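Non-structural protein 5 (Modoc virus, PDB 2WA2) probably methylates the cap of the viral RNA, at guanine N7 and ribose 2'-O positions, with S-adenosylmethionine as methyl donor. Local coordinates at residues L71-E76 and R218-R223. The protein carries 4 engineered substitutions. Sequence-based numbering, arbitrary orientation.
Sequences LAWIDE and RVPLSR
The indole of W73 lies against V219, P220 and L221 of a turn that ends at S222, and nearly everything that touches it there is aliphatic. CB of W73 points toward the loop, and CG stands anti to the backbone N (chi1 -169°). P220 meets the indole tip to tip: its CD sits over the face of the six-membered ring, 3.5 Å from the centroid and 22° off the normal, a CH-pi contact. That carbon is displaced toward the rim, with CZ2 of W73 a close 3.2 Å from CD of P220, while CG of the proline reaches back toward CE2 and NE1. On the same face, V219 slides past the indole in the opposite sense and lays CG1 3.8 Å from CE3 of W73. The other methyl of V219, CG2, is turned to I74 and packs 3.6 Å from its CG1, the two side chains crossing at about a right angle. With chi2 at 171°, CD1 of I74 also lies near this methyl; V219 thus gives one methyl to W73 and the other to I74. L221 adds a lighter contact, CD1 to CB of W73 at 4.0 Å. The backbone bond from S222 N to V219 O, 2.9 Å, closes a type I turn that presents these three side chains to the helix. R218 sets its CB away from the helix, and its NH1 is hydrogen-bonded to the backbone O of T226 and of E228. W73 also makes a cation-pi contact with R77. In the Rossmann-like FtsJ fold, the contact ties helix 66-76 to the loop between edge strand 215-217 and strand 229-232; I74 and V219 both rest on Y230 of the latter strand, V42 touches P220 and L221, and helix 95-101 packs against L71 and A72.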
loop_
_atom_site.group_PDB
_atom_site.type_symbol
_atom_site.label_atom_id
_atom_site.label_comp_id
_atom_site.label_asym_id
_atom_site.label_seq_id
_atom_site.Cartn_x
_atom_site.Cartn_y
_atom_site.Cartn_z
ATOM N N LEU A 71 -4.922 2.207 -7.109
ATOM C CA LEU A 71 -6.027 2.529 -6.175
ATOM C C LEU A 71 -7.352 2.335 -6.895
ATOM O O LEU A 71 -8.295 1.841 -6.294
ATOM C CB LEU A 71 -5.945 3.949 -5.626
ATOM C CG LEU A 71 -6.998 4.330 -4.578
ATOM C CD1 LEU A 71 -7.045 3.313 -3.443
ATOM C CD2 LEU A 71 -6.801 5.762 -4.065
ATOM N N ALA A 72 -7.401 2.716 -8.171
ATOM C CA ALA A 72 -8.628 2.553 -8.985
ATOM C C ALA A 72 -9.042 1.083 -9.088
ATOM O O ALA A 72 -10.233 0.752 -8.974
ATOM C CB ALA A 72 -8.461 3.203 -10.405
ATOM N N TRP A 73 -8.045 0.210 -9.288
ATOM C CA TRP A 73 -8.254 -1.223 -9.329
ATOM C C TRP A 73 -8.835 -1.744 -8.026
ATOM O O TRP A 73 -9.834 -2.466 -8.045
ATOM C CB TRP A 73 -6.957 -1.965 -9.672
ATOM C CG TRP A 73 -7.163 -3.438 -9.979
ATOM C CD1 TRP A 73 -7.349 -3.999 -11.225
ATOM C CD2 TRP A 73 -7.230 -4.522 -9.035
ATOM N NE1 TRP A 73 -7.505 -5.365 -11.103
ATOM C CE2 TRP A 73 -7.447 -5.711 -9.776
ATOM C CE3 TRP A 73 -7.129 -4.606 -7.633
ATOM C CZ2 TRP A 73 -7.555 -6.975 -9.165
ATOM C CZ3 TRP A 73 -7.225 -5.868 -7.023
ATOM C CH2 TRP A 73 -7.447 -7.040 -7.801
ATOM N N ILE A 74 -8.204 -1.404 -6.901
ATOM C CA ILE A 74 -8.694 -1.789 -5.582
ATOM C C ILE A 74 -10.121 -1.255 -5.339
ATOM O O ILE A 74 -10.970 -1.958 -4.771
ATOM C CB ILE A 74 -7.758 -1.282 -4.470
ATOM C CG1 ILE A 74 -6.352 -1.916 -4.625
ATOM C CG2 ILE A 74 -8.398 -1.492 -3.054
ATOM C CD1 ILE A 74 -5.302 -1.305 -3.714
ATOM N N ASP A 75 -10.367 -0.016 -5.770
ATOM C CA ASP A 75 -11.664 0.632 -5.524
ATOM C C ASP A 75 -12.762 -0.085 -6.296
ATOM O O ASP A 75 -13.830 -0.366 -5.740
ATOM C CB ASP A 75 -11.614 2.106 -5.915
ATOM C CG ASP A 75 -12.906 2.840 -5.613
ATOM O OD1 ASP A 75 -13.658 2.420 -4.700
ATOM O OD2 ASP A 75 -13.159 3.847 -6.301
ATOM N N GLU A 76 -12.481 -0.383 -7.562
ATOM C CA GLU A 76 -13.440 -1.043 -8.456
ATOM C C GLU A 76 -13.707 -2.478 -8.045
ATOM O O GLU A 76 -14.763 -3.023 -8.350
ATOM C CB GLU A 76 -12.960 -0.971 -9.919
ATOM C CG GLU A 76 -13.479 0.278 -10.672
ATOM C CD GLU A 76 -12.403 1.069 -11.427
ATOM O OE1 GLU A 76 -11.678 0.484 -12.269
ATOM O OE2 GLU A 76 -12.305 2.299 -11.190
ATOM N N ARG A 218 -3.410 -8.777 -3.598
ATOM C CA ARG A 218 -2.384 -8.442 -4.573
ATOM C C ARG A 218 -3.047 -7.755 -5.766
ATOM O O ARG A 218 -3.960 -8.305 -6.376
ATOM C CB ARG A 218 -1.667 -9.730 -5.031
ATOM C CG ARG A 218 -0.760 -9.556 -6.246
ATOM C CD ARG A 218 0.519 -8.812 -5.797
ATOM N NE ARG A 218 1.516 -8.803 -6.863
ATOM C CZ ARG A 218 2.758 -8.360 -6.731
ATOM N NH1 ARG A 218 3.154 -7.801 -5.581
ATOM N NH2 ARG A 218 3.578 -8.448 -7.760
ATOM N N VAL A 219 -2.590 -6.553 -6.096
ATOM C CA VAL A 219 -3.059 -5.866 -7.294
ATOM C C VAL A 219 -2.229 -6.402 -8.479
ATOM O O VAL A 219 -0.998 -6.387 -8.429
ATOM C CB VAL A 219 -2.895 -4.344 -7.126
ATOM C CG1 VAL A 219 -3.510 -3.613 -8.284
ATOM C CG2 VAL A 219 -3.529 -3.900 -5.791
ATOM N N PRO A 220 -2.891 -6.929 -9.518
ATOM C CA PRO A 220 -2.187 -7.520 -10.673
ATOM C C PRO A 220 -1.385 -6.518 -11.497
ATOM O O PRO A 220 -0.536 -6.921 -12.306
ATOM C CB PRO A 220 -3.321 -8.144 -11.509
ATOM C CG PRO A 220 -4.551 -7.433 -11.077
ATOM C CD PRO A 220 -4.354 -7.091 -9.620
ATOM N N LEU A 221 -1.675 -5.234 -11.299
ATOM C CA LEU A 221 -0.874 -4.133 -11.829
ATOM C C LEU A 221 0.485 -3.959 -11.142
ATOM O O LEU A 221 1.372 -3.293 -11.684
ATOM C CB LEU A 221 -1.650 -2.820 -11.718
ATOM C CG LEU A 221 -2.907 -2.688 -12.589
ATOM C CD1 LEU A 221 -3.764 -1.555 -12.096
ATOM C CD2 LEU A 221 -2.486 -2.361 -13.965
ATOM N N SER A 222 0.646 -4.495 -9.929
ATOM C CA SER A 222 1.971 -4.420 -9.282
ATOM C C SER A 222 2.993 -5.183 -10.115
ATOM O O SER A 222 2.694 -6.262 -10.632
ATOM C CB SER A 222 1.945 -5.015 -7.881
ATOM O OG SER A 222 1.181 -4.220 -7.002
ATOM N N ARG A 223 4.216 -4.648 -10.180
ATOM C CA ARG A 223 5.296 -5.294 -10.934
ATOM C C ARG A 223 5.829 -6.527 -10.205
ATOM O O ARG A 223 5.722 -6.645 -8.979
ATOM C CB ARG A 223 6.432 -4.317 -11.195
ATOM C CG ARG A 223 6.064 -3.135 -12.093
ATOM C CD ARG A 223 7.367 -2.464 -12.501
ATOM N NE ARG A 223 7.169 -1.223 -13.235
ATOM C CZ ARG A 223 7.453 -0.016 -12.751
ATOM N NH1 ARG A 223 7.953 0.124 -11.528
ATOM N NH2 ARG A 223 7.235 1.059 -13.501
#